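PDB 3QFH: epidermin leader peptide processing serine protease EpiP from Staphylococcus aureus subsp. aureus, which probably acts as a subtilisin-like serine endopeptidase that cleaves the leader peptide from the precursor of the lantibiotic epidermin. Local coordinates for residues I129-M134 with R204-K209. Sequence-based numbering, arbitrary orientation.
With SO4 (sulfate ion), chain O.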
loop_
_atom_site.group_PDB
_atom_site.type_symbol
_atom_site.label_atom_id
_atom_site.label_comp_id
_atom_site.label_asym_id
_atom_site.label_seq_id
_atom_site.Cartn_x
_atom_site.Cartn_y
_atom_site.Cartn_z
ATOM N N ILE A 129 5.679 0.172 -0.157
ATOM C CA ILE A 129 5.669 0.557 -1.549
ATOM C C ILE A 129 5.016 1.937 -1.576
ATOM O O ILE A 129 3.838 2.059 -1.324
ATOM C CB ILE A 129 4.919 -0.481 -2.383
ATOM C CG1 ILE A 129 5.630 -1.832 -2.233
ATOM C CG2 ILE A 129 4.836 -0.041 -3.843
ATOM C CD1 ILE A 129 4.923 -2.978 -2.892
ATOM N N ASP A 130 5.796 2.982 -1.842
ATOM C CA ASP A 130 5.246 4.334 -1.759
ATOM C C ASP A 130 6.120 5.355 -2.515
ATOM O O ASP A 130 6.848 4.986 -3.468
ATOM C CB ASP A 130 5.079 4.699 -0.269
ATOM C CG ASP A 130 3.839 5.548 -0.004
ATOM O OD1 ASP A 130 3.767 6.719 -0.457
ATOM O OD2 ASP A 130 2.934 5.028 0.680
ATOM N N THR A 131 6.083 6.614 -2.087
ATOM C CA THR A 131 6.770 7.677 -2.818
ATOM C C THR A 131 8.278 7.791 -2.549
ATOM O O THR A 131 8.968 8.525 -3.240
ATOM C CB THR A 131 6.078 9.063 -2.590
ATOM O OG1 THR A 131 6.248 9.493 -1.248
ATOM C CG2 THR A 131 4.567 8.999 -2.892
ATOM N N GLY A 132 8.791 7.034 -1.588
ATOM C CA GLY A 132 10.194 7.121 -1.201
ATOM C C GLY A 132 10.198 7.468 0.273
ATOM O O GLY A 132 9.126 7.520 0.899
ATOM N N VAL A 133 11.378 7.689 0.846
ATOM C CA VAL A 133 11.469 8.038 2.260
ATOM C C VAL A 133 12.661 8.957 2.512
ATOM O O VAL A 133 13.670 8.922 1.784
ATOM C CB VAL A 133 11.645 6.771 3.153
ATOM C CG1 VAL A 133 13.014 6.092 2.869
ATOM C CG2 VAL A 133 11.542 7.116 4.636
ATOM N N MET A 134 12.528 9.805 3.525
ATOM C CA MET A 134 13.638 10.629 3.957
ATOM C C MET A 134 14.472 9.680 4.845
ATOM O O MET A 134 14.226 9.569 6.031
ATOM C CB MET A 134 13.136 11.821 4.759
ATOM C CG MET A 134 14.270 12.696 5.215
ATOM S SD MET A 134 13.755 14.025 6.257
ATOM C CE MET A 134 15.406 14.620 6.806
ATOM N N ARG A 204 10.415 2.592 -3.933
ATOM C CA ARG A 204 9.910 3.821 -4.538
ATOM C C ARG A 204 9.298 3.591 -5.915
ATOM O O ARG A 204 9.947 3.083 -6.817
ATOM C CB ARG A 204 11.000 4.894 -4.609
ATOM C CG ARG A 204 10.465 6.229 -5.135
ATOM C CD ARG A 204 11.459 7.373 -4.928
ATOM N NE ARG A 204 12.619 7.295 -5.813
ATOM C CZ ARG A 204 12.721 7.908 -6.994
ATOM N NH1 ARG A 204 11.727 8.630 -7.477
ATOM N NH2 ARG A 204 13.829 7.783 -7.709
ATOM N N VAL A 205 8.041 3.997 -6.031
ATOM C CA VAL A 205 7.249 3.875 -7.243
ATOM C C VAL A 205 6.684 5.229 -7.709
ATOM O O VAL A 205 5.840 5.268 -8.576
ATOM C CB VAL A 205 6.133 2.826 -7.058
ATOM C CG1 VAL A 205 6.776 1.466 -6.720
ATOM C CG2 VAL A 205 5.117 3.243 -5.954
ATOM N N PHE A 206 7.151 6.326 -7.115
ATOM C CA PHE A 206 6.764 7.659 -7.552
ATOM C C PHE A 206 7.985 8.525 -7.731
ATOM O O PHE A 206 8.918 8.480 -6.921
ATOM C CB PHE A 206 5.899 8.389 -6.535
ATOM C CG PHE A 206 4.484 7.910 -6.448
ATOM C CD1 PHE A 206 3.492 8.505 -7.225
ATOM C CD2 PHE A 206 4.124 6.923 -5.540
ATOM C CE1 PHE A 206 2.169 8.090 -7.127
ATOM C CE2 PHE A 206 2.800 6.507 -5.433
ATOM C CZ PHE A 206 1.824 7.094 -6.230
ATOM N N GLY A 207 7.974 9.302 -8.804
ATOM C CA GLY A 207 8.970 10.326 -9.025
ATOM C C GLY A 207 8.318 11.570 -8.445
ATOM O O GLY A 207 8.023 11.620 -7.258
ATOM N N SER A 208 8.068 12.566 -9.290
ATOM C CA SER A 208 7.383 13.785 -8.870
ATOM C C SER A 208 5.987 13.822 -9.484
ATOM O O SER A 208 5.175 14.659 -9.134
ATOM C CB SER A 208 8.170 15.002 -9.343
ATOM O OG SER A 208 9.537 14.878 -8.969
ATOM N N LYS A 209 5.729 12.900 -10.406
ATOM C CA LYS A 209 4.484 12.834 -11.136
ATOM C C LYS A 209 3.624 11.643 -10.661
ATOM O O LYS A 209 3.508 11.379 -9.445
ATOM C CB LYS A 209 4.802 12.716 -12.636
ATOM C CG LYS A 209 5.601 13.871 -13.249
ATOM C CD LYS A 209 4.723 15.042 -13.709
ATOM C CE LYS A 209 3.936 15.705 -12.581
ATOM N NZ LYS A 209 3.261 16.994 -13.017
HETATM S S SO4 O . 4.389 20.138 -12.252
HETATM O O1 SO4 O . 5.283 21.050 -12.955
HETATM O O2 SO4 O . 3.216 19.883 -13.084
HETATM O O3 SO4 O . 5.092 18.878 -11.998
HETATM O O4 SO4 O . 3.977 20.723 -10.981
HETATM O O HOH W 1 8.456 10.806 -4.570
#
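Asp130 O accepts a nearly straight hydrogen bond from Val205 N (3.0 Å, 171° at the hydrogen), the last link between parallel strands 126-130 and 200-204 before both chains turn into loops. Around it the packing is close. Ile129 CG2 lies 3.8 Å from Val205 CG1; branched aliphatic side chains suit this buried place between the strand and helix 213-225, where both touch Ala219. Thr131 lays its methyl CG2 obliquely against the Phe206 ring, 3.4 Å from CD2, while its hydroxyl, turned to the crowded position between N and C (chi1 68°), bonds with Asp173 and Gly178. Gly132, having no side chain, passes with CA 3.9 Å from Arg204 CD, and its phi of 122° is readily adopted by glycine. Arg204, bent at chi3, brings NH1 back to Phe206 O (2.9 Å) while pairing with Glu164. Here two inner strands of the parallel sheet of a subtilisin-like fold reach their C-terminal ends, and Asp130 is placed, with His177 and Ser383, as in the Ser-His-Asp triad of subtilases, consistent with a catalytic role. Asp130 OD1 is hydrogen-bonded to His177 ND1 and also takes Thr131 N on its anti lone pair (2.8 Å), which would steady the carboxylate. Farther along, the segments part: water 1 bridges Thr131 O and Gly207 O. At the exposed end, Lys209 NZ reaches a sulfate, probably from the crystallisation liquor, at O3 (2.8 Å).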